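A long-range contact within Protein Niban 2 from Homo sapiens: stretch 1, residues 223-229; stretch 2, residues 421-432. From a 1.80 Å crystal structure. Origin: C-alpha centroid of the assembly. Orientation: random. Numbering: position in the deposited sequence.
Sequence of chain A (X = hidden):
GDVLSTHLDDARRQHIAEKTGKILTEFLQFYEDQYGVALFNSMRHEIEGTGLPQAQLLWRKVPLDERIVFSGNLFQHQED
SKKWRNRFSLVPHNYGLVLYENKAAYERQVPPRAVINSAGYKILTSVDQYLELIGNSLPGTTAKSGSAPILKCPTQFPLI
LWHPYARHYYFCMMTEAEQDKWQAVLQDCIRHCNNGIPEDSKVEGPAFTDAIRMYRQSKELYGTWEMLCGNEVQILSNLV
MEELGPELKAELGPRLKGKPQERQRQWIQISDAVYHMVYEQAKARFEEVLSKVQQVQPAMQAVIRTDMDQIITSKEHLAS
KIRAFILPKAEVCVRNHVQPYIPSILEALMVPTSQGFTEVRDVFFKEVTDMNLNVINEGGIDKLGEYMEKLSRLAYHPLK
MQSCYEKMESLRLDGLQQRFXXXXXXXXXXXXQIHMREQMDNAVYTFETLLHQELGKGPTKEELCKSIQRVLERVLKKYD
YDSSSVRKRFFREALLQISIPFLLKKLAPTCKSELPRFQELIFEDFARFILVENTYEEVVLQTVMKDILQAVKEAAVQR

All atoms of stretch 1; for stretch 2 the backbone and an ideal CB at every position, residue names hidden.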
# COMPACT_ATOMS: atom_id res chain seq x y z
N GLY A 223 4.88 11.84 -9.58
CA GLY A 223 4.64 11.92 -8.15
C GLY A 223 3.82 10.75 -7.63
O GLY A 223 3.26 9.95 -8.38
N THR A 224 3.79 10.68 -6.30
CA THR A 224 3.09 9.62 -5.59
C THR A 224 1.64 9.50 -6.05
O THR A 224 0.92 10.50 -6.15
CB THR A 224 3.15 9.89 -4.09
OG1 THR A 224 4.51 9.81 -3.66
CG2 THR A 224 2.33 8.87 -3.32
N TRP A 225 1.22 8.27 -6.34
CA TRP A 225 -0.10 7.98 -6.89
C TRP A 225 -0.93 7.30 -5.81
O TRP A 225 -0.56 6.21 -5.34
CB TRP A 225 0.01 7.10 -8.12
CG TRP A 225 -1.28 6.79 -8.81
CD1 TRP A 225 -2.36 7.60 -8.94
CD2 TRP A 225 -1.59 5.57 -9.50
NE1 TRP A 225 -3.35 6.96 -9.67
CE2 TRP A 225 -2.89 5.71 -10.03
CE3 TRP A 225 -0.89 4.38 -9.73
CZ2 TRP A 225 -3.51 4.70 -10.76
CZ3 TRP A 225 -1.51 3.39 -10.45
CH2 TRP A 225 -2.81 3.55 -10.96
N GLU A 226 -2.04 7.93 -5.43
CA GLU A 226 -2.85 7.42 -4.33
C GLU A 226 -3.41 6.03 -4.61
O GLU A 226 -3.67 5.26 -3.69
CB GLU A 226 -3.99 8.41 -4.03
CG GLU A 226 -4.89 8.02 -2.87
CD GLU A 226 -5.42 9.23 -2.11
OE1 GLU A 226 -5.96 9.04 -1.00
OE2 GLU A 226 -5.32 10.36 -2.63
N MET A 227 -3.59 5.69 -5.88
CA MET A 227 -4.24 4.44 -6.24
C MET A 227 -3.24 3.33 -6.54
O MET A 227 -3.63 2.29 -7.07
CB MET A 227 -5.18 4.67 -7.42
CG MET A 227 -6.36 5.59 -7.10
SD MET A 227 -7.24 5.23 -5.56
CE MET A 227 -7.96 3.62 -5.91
N LEU A 228 -1.97 3.52 -6.17
CA LEU A 228 -1.03 2.40 -6.13
C LEU A 228 -1.29 1.59 -4.87
O LEU A 228 -0.49 1.55 -3.94
CB LEU A 228 0.41 2.91 -6.18
CG LEU A 228 1.47 1.83 -6.41
CD1 LEU A 228 1.57 1.48 -7.89
CD2 LEU A 228 2.81 2.31 -5.87
N CYS A 229 -2.47 0.95 -4.83
CA CYS A 229 -2.84 0.13 -3.69
C CYS A 229 -3.59 -1.09 -4.18
O CYS A 229 -4.28 -1.05 -5.20
CB CYS A 229 -3.71 0.90 -2.69
SG CYS A 229 -4.99 1.83 -3.55
N UNK A 421 0.15 18.08 -0.08
CA UNK A 421 0.14 17.00 -1.06
C UNK A 421 -0.76 15.90 -0.51
O UNK A 421 -0.37 15.17 0.41
CB UNK A 421 1.55 16.48 -1.35
N UNK A 422 -1.98 15.80 -1.05
CA UNK A 422 -2.94 14.84 -0.52
C UNK A 422 -2.45 13.42 -0.73
O UNK A 422 -2.55 12.57 0.17
CB UNK A 422 -4.31 15.03 -1.18
N UNK A 423 -1.91 13.13 -1.91
CA UNK A 423 -1.56 11.76 -2.27
C UNK A 423 -0.40 11.24 -1.43
O UNK A 423 -0.47 10.13 -0.89
CB UNK A 423 -1.21 11.68 -3.76
N UNK A 424 0.67 12.04 -1.31
CA UNK A 424 1.81 11.64 -0.49
C UNK A 424 1.38 11.37 0.94
O UNK A 424 1.78 10.37 1.55
CB UNK A 424 2.90 12.72 -0.52
N UNK A 425 0.55 12.25 1.49
CA UNK A 425 0.09 12.08 2.86
C UNK A 425 -0.66 10.76 3.04
O UNK A 425 -0.39 10.00 3.97
CB UNK A 425 -0.81 13.25 3.26
N UNK A 426 -1.61 10.48 2.14
CA UNK A 426 -2.38 9.24 2.23
C UNK A 426 -1.48 8.02 2.14
O UNK A 426 -1.56 7.11 2.99
CB UNK A 426 -3.44 9.19 1.13
N UNK A 427 -0.63 7.96 1.12
CA UNK A 427 0.21 6.78 0.91
C UNK A 427 1.14 6.57 2.11
O UNK A 427 1.33 5.44 2.58
CB UNK A 427 1.02 6.92 -0.38
N UNK A 428 1.70 7.65 2.64
CA UNK A 428 2.71 7.48 3.68
C UNK A 428 2.09 7.21 5.04
O UNK A 428 2.74 6.58 5.88
CB UNK A 428 3.60 8.72 3.76
N UNK A 429 0.84 7.60 5.27
CA UNK A 429 0.14 7.12 6.46
C UNK A 429 -0.11 5.62 6.38
O UNK A 429 0.08 4.91 7.37
CB UNK A 429 -1.18 7.86 6.64
N UNK A 430 -0.52 5.13 5.21
CA UNK A 430 -0.76 3.70 5.03
C UNK A 430 0.52 2.90 5.24
O UNK A 430 0.53 1.90 5.96
CB UNK A 430 -1.33 3.43 3.64
N UNK A 431 1.62 3.36 4.63
CA UNK A 431 2.88 2.63 4.76
C UNK A 431 3.39 2.65 6.20
O UNK A 431 3.84 1.62 6.71
CB UNK A 431 3.93 3.22 3.82
N UNK A 432 3.30 3.80 6.86
CA UNK A 432 3.74 3.87 8.26
C UNK A 432 2.95 2.91 9.14
O UNK A 432 3.52 2.26 10.03
CB UNK A 432 3.60 5.30 8.79

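Stretch 2 runs as a helix from 422 onward, packed against an irregular segment that includes a type I turn from Trp-225 to Leu-228.

Position 421 sits right before the helix. The CB points toward stretch 1 but has nothing of it within 5.5 Å. An N-cap favours Asp, Asn, Ser or Thr. It is Asp-421, the N-cap; its OD2 accepts a bond from the side chain at 424.

At 422 the CB points sideways, 5.0 Å from Glu-226 OE2. Many residues would fit; an acidic one would suit least beside that carboxylate. It is Val-422, whose CG1 lies 4.4 Å from Glu-226 OE2.

At 423 the CB points sideways and lies close against Thr-224 O, 3.4 Å away. A small residue suits, and a polar one could use the nearby Glu-226 N, directly or through water. It is Ser-423. Its OG shares a water with Glu-226 N; the OG-to-water and N-to-water distances are both 2.8 Å, and the amide donates to the water.

At 424 the CB points sideways, 4.6 Å from Thr-224 CB. A small residue fits beside Thr-224; a polar one could also approach its hydroxyl. It is Ser-424. Its OG lies 3.7 Å from Thr-224 OG1, a contact without a hydrogen bond, and instead donates to Asp-421 OD2 at 2.5 Å.

Position 425 has no contact with stretch 1 and is open to many residues. It is Thr-425, with OG1 bonded to Asp-421 O at 3.0 Å.

At 426 the CB points toward stretch 1, 3.3 Å from Glu-226 OE1. A short donor such as Ser or Thr would answer the carboxylate; an acid would repel it. It is Ser-426. With chi1 t, its OG donates to Glu-226 OE1 at 3.0 Å, the only direct hydrogen bond between the stretches.

At 427 the CB points toward stretch 1, 3.8 Å from Thr-224 CG2. Ala, Val or Ile would suit. It is Val-427. Its CG2 packs 3.5 Å from Thr-224 CG2.

At 428 the CB points sideways and is remote, so only a long side chain could touch. It is Phe-428, whose CE2 comes within 4.3 Å of Thr-224 OG1.

At 429 the CB is out of reach; it is Lys-429. At 430 it points toward stretch 1 but finds nothing within 5.5 Å; it is Gln-430.

At 431 the CB is distant, but a long chain could reach Leu-228. Lys, Arg or Met would fit. It is Arg-431. Its guanidinium edge meets Leu-228, with NH1 4.1 Å from CD2. A water donates to Leu-228 O and accepts a weak bond from Arg-431 NH1.

At 432 the CB is out of reach; it is Ala-432.

Stretch 2 421-432: DVSSTSVFKQRA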
# COMPACT_ATOMS: atom_id res chain seq x y z
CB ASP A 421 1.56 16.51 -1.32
CG ASP A 421 1.65 15.51 -2.46
OD1 ASP A 421 0.61 15.14 -3.05
OD2 ASP A 421 2.79 15.09 -2.77
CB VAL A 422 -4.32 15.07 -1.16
CG1 VAL A 422 -5.36 14.17 -0.49
CG2 VAL A 422 -4.72 16.53 -1.07
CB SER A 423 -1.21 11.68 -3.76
OG SER A 423 -2.27 12.22 -4.54
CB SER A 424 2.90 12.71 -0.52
OG SER A 424 3.45 12.86 -1.82
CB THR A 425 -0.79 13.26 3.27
OG1 THR A 425 0.01 14.45 3.30
CG2 THR A 425 -1.39 13.02 4.65
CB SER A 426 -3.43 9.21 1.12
OG SER A 426 -4.14 7.99 1.14
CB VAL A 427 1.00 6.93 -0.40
CG1 VAL A 427 2.14 5.92 -0.46
CG2 VAL A 427 0.06 6.76 -1.59
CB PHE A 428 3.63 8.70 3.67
CG PHE A 428 4.57 8.70 2.49
CD1 PHE A 428 5.32 7.56 2.21
CD2 PHE A 428 4.65 9.77 1.64
CE1 PHE A 428 6.16 7.52 1.12
CE2 PHE A 428 5.50 9.74 0.54
CZ PHE A 428 6.25 8.61 0.28
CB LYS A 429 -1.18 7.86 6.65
CG LYS A 429 -1.00 9.34 6.85
CD LYS A 429 -2.32 10.10 6.92
CE LYS A 429 -3.51 9.17 7.12
NZ LYS A 429 -4.78 9.95 7.13
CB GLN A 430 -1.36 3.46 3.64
CG GLN A 430 -1.11 2.08 3.02
CD GLN A 430 -2.21 1.06 3.35
OE1 GLN A 430 -3.39 1.41 3.51
NE2 GLN A 430 -1.83 -0.21 3.42
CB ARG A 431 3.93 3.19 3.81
CG ARG A 431 3.52 3.11 2.35
CD ARG A 431 4.67 2.69 1.44
NE ARG A 431 4.25 2.64 0.04
CZ ARG A 431 4.81 3.35 -0.93
NH1 ARG A 431 4.37 3.24 -2.18
NH2 ARG A 431 5.83 4.17 -0.65
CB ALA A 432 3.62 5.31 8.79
O HOH W 1 -2.81 10.35 -6.50
O HOH W 2 1.01 3.33 -2.68
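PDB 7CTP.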